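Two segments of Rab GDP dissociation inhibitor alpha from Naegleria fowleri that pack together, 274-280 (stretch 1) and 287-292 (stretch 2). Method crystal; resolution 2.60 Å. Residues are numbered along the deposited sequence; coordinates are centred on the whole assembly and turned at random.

Stretch 1, residues 274-280: GHVVGVE
Stretch 2, residues 287-292: KCKMVV

The two segments are antiparallel and pair at one bridge, Gly 278 with Lys 287, a non-hydrogen-bonded pair with CA to CA 3.9 Å. Val 276 to Val 279 and on to Glu 280 form a strand, and stretch 2 is strand by Met 290. Most residues are extended, with Gly 278 almost fully so (phi/psi -173/169) and Cys 288 at -155/156. Three residues break the pattern: Val 277 at -128/-19, Lys 289 at -87/-26 and Gly 274 at 88/5, a backbone where a CB would be jammed against the preceding carbonyl. From the bridge toward Val 276 and Met 290 the backbones spread, and the CA atoms of these two lie 6.2 Å apart.

A single backbone hydrogen bond joins the stretches: Cys 288 N donates to Val 277 O at 2.8 Å, nearly straight at 163°. The same acceptor receives a CA-H...O contact from Lys 287 CA, 3.2 Å from Val 277 O, so one carbonyl gathers two neighbouring donors. A longer CA-H...O contact returns from Val 277 CA to Cys 288 O at 3.5 Å. The carbonyls themselves crowd without bonding, Val 277 O lying 3.1 Å from Cys 288 O, both being acceptors.

Close backbone approach suits the glycine at the bridge. An ideal CB on Gly 278 would sit 3.5 Å from Lys 287 CA, on the same face of the sheet as the Lys 287 CB; the lysine is modelled no further than that atom.

Apolar packing gathers around Cys 288, whose chi1 is p. Its SG lies 3.9 Å from Val 276 CG1, 3.9 Å from Gly 278 CA and 4.3 Å from Val 279 CG2. Val 276 (t) and Val 291 (p) both point toward the opposing stretch and meet at 3.8 Å, Val 276 CG2 to Val 291 CG1. Val 279 (t) adds a looser contact, its CG2 4.4 Å from Val 291 CG2. The small sulfur side chain thus touches valines at both 276 and 279, and all four of these residues are buried.

With chi1 t and chi2 -76°, His 275 has its CB pointing sideways while the ring end comes nearer to stretch 2. ND1 of His 275 donates to Val 276 O at 2.8 Å (156°), tying the ring to the backbone of the next residue, and CE1 of His 275 presents the ring edge to Lys 289 O at 3.0 Å, near the ring plane. By contrast, Val 277 (m) and Lys 289 point their CB atoms away.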

ATOM      1  N   GLY A 274      32.743   9.867  -5.744  1.00 84.36           N
ATOM      2  CA  GLY A 274      32.524   9.749  -4.316  1.00 85.34           C
ATOM      3  C   GLY A 274      31.647   8.604  -3.865  1.00 85.55           C
ATOM      4  O   GLY A 274      31.354   8.512  -2.668  1.00 86.35           O
ATOM      5  N   HIS A 275      31.218   7.731  -4.773  1.00 88.04           N
ATOM      6  CA  HIS A 275      30.370   6.601  -4.415  1.00 83.30           C
ATOM      7  C   HIS A 275      31.210   5.374  -4.080  1.00 80.14           C
ATOM      8  O   HIS A 275      32.293   5.165  -4.637  1.00 81.76           O
ATOM      9  CB  HIS A 275      29.395   6.255  -5.539  1.00 77.18           C
ATOM     10  CG  HIS A 275      28.282   5.350  -5.109  1.00 71.98           C
ATOM     11  ND1 HIS A 275      28.461   4.000  -4.897  1.00 68.77           N
ATOM     12  CD2 HIS A 275      26.973   5.596  -4.866  1.00 69.43           C
ATOM     13  CE1 HIS A 275      27.313   3.455  -4.535  1.00 66.37           C
ATOM     14  NE2 HIS A 275      26.393   4.401  -4.511  1.00 65.88           N
ATOM     15  N   VAL A 276      30.692   4.553  -3.164  1.00 73.94           N
ATOM     16  CA  VAL A 276      31.413   3.362  -2.739  1.00 67.37           C
ATOM     17  C   VAL A 276      31.521   2.387  -3.897  1.00 74.75           C
ATOM     18  O   VAL A 276      30.569   2.182  -4.663  1.00 69.17           O
ATOM     19  CB  VAL A 276      30.700   2.687  -1.553  1.00 64.77           C
ATOM     20  CG1 VAL A 276      31.615   1.670  -0.879  1.00 64.57           C
ATOM     21  CG2 VAL A 276      30.236   3.715  -0.581  1.00 66.69           C
ATOM     22  N   VAL A 277      32.687   1.758  -4.015  1.00 74.51           N
ATOM     23  CA  VAL A 277      32.870   0.655  -4.950  1.00 75.09           C
ATOM     24  C   VAL A 277      33.450  -0.577  -4.287  1.00 75.25           C
ATOM     25  O   VAL A 277      33.321  -1.687  -4.834  1.00 80.29           O
ATOM     26  CB  VAL A 277      33.755   1.086  -6.145  1.00 76.14           C
ATOM     27  CG1 VAL A 277      33.035   2.118  -6.997  1.00 76.47           C
ATOM     28  CG2 VAL A 277      35.097   1.624  -5.660  1.00 75.43           C
ATOM     29  N   GLY A 278      34.072  -0.446  -3.122  1.00 73.14           N
ATOM     30  CA  GLY A 278      34.641  -1.584  -2.429  1.00 79.57           C
ATOM     31  C   GLY A 278      35.125  -1.175  -1.056  1.00 77.82           C
ATOM     32  O   GLY A 278      35.201   0.011  -0.722  1.00 80.00           O
ATOM     33  N   VAL A 279      35.453  -2.186  -0.260  1.00 76.36           N
ATOM     34  CA  VAL A 279      36.078  -2.007   1.042  1.00 78.22           C
ATOM     35  C   VAL A 279      37.369  -2.808   1.037  1.00 79.34           C
ATOM     36  O   VAL A 279      37.403  -3.936   0.535  1.00 86.16           O
ATOM     37  CB  VAL A 279      35.146  -2.455   2.188  1.00 88.51           C
ATOM     38  CG1 VAL A 279      35.810  -2.232   3.540  1.00 95.78           C
ATOM     39  CG2 VAL A 279      33.808  -1.724   2.114  1.00 85.72           C
ATOM     40  N   GLU A 280      38.439  -2.220   1.562  1.00 78.87           N
ATOM     41  CA  GLU A 280      39.758  -2.838   1.531  1.00 79.76           C
ATOM     42  C   GLU A 280      40.116  -3.296   2.936  1.00 76.94           C
ATOM     43  O   GLU A 280      40.036  -2.514   3.888  1.00 75.49           O
ATOM     44  CB  GLU A 280      40.822  -1.873   0.995  1.00 79.79           C
ATOM     45  N   LYS A 287      34.615  -5.787  -3.804  1.00 82.51           N
ATOM     46  CA  LYS A 287      33.760  -4.811  -4.464  1.00 79.27           C
ATOM     47  C   LYS A 287      32.336  -4.899  -3.921  1.00 80.71           C
ATOM     48  O   LYS A 287      31.856  -5.969  -3.539  1.00 84.96           O
ATOM     49  CB  LYS A 287      33.761  -5.033  -5.979  1.00 78.36           C
ATOM     50  N   CYS A 288      31.664  -3.753  -3.867  1.00 63.11           N
ATOM     51  CA  CYS A 288      30.294  -3.712  -3.379  1.00 64.23           C
ATOM     52  C   CYS A 288      29.587  -2.506  -3.971  1.00 66.99           C
ATOM     53  O   CYS A 288      30.214  -1.515  -4.355  1.00 65.49           O
ATOM     54  CB  CYS A 288      30.232  -3.646  -1.848  1.00 68.64           C
ATOM     55  SG  CYS A 288      31.040  -2.189  -1.135  1.00 69.31           S
ATOM     56  N   LYS A 289      28.262  -2.603  -4.039  1.00 72.17           N
ATOM     57  CA  LYS A 289      27.447  -1.485  -4.489  1.00 73.82           C
ATOM     58  C   LYS A 289      27.085  -0.528  -3.358  1.00 65.98           C
ATOM     59  O   LYS A 289      26.872   0.663  -3.611  1.00 60.61           O
ATOM     60  CB  LYS A 289      26.170  -2.006  -5.157  1.00 72.06           C
ATOM     61  N   MET A 290      27.047  -1.016  -2.119  1.00 56.59           N
ATOM     62  CA  MET A 290      26.663  -0.218  -0.962  1.00 51.44           C
ATOM     63  C   MET A 290      27.453  -0.679   0.250  1.00 50.67           C
ATOM     64  O   MET A 290      27.956  -1.805   0.295  1.00 54.06           O
ATOM     65  CB  MET A 290      25.172  -0.349  -0.637  1.00 59.94           C
ATOM     66  CG  MET A 290      24.227   0.119  -1.709  1.00 76.06           C
ATOM     67  SD  MET A 290      22.582  -0.553  -1.442  1.00 83.52           S
ATOM     68  CE  MET A 290      21.655   0.326  -2.702  1.00 81.58           C
ATOM     69  N   VAL A 291      27.540   0.196   1.250  1.00 48.37           N
ATOM     70  CA  VAL A 291      28.106  -0.160   2.544  1.00 49.73           C
ATOM     71  C   VAL A 291      27.174   0.338   3.644  1.00 47.69           C
ATOM     72  O   VAL A 291      26.568   1.408   3.522  1.00 57.07           O
ATOM     73  CB  VAL A 291      29.542   0.391   2.702  1.00 52.29           C
ATOM     74  CG1 VAL A 291      29.554   1.909   2.649  1.00 50.97           C
ATOM     75  CG2 VAL A 291      30.168  -0.126   3.997  1.00 48.49           C
ATOM     76  N   VAL A 292      27.044  -0.456   4.708  1.00 46.66           N
ATOM     77  CA  VAL A 292      26.173  -0.168   5.844  1.00 42.27           C
ATOM     78  C   VAL A 292      26.994  -0.312   7.119  1.00 41.78           C
ATOM     79  O   VAL A 292      27.783  -1.254   7.247  1.00 42.99           O
ATOM     80  CB  VAL A 292      24.945  -1.113   5.876  1.00 43.58           C
ATOM     81  CG1 VAL A 292      24.137  -0.938   7.158  1.00 38.69           C
ATOM     82  CG2 VAL A 292      24.057  -0.892   4.658  1.00 46.66           C
TER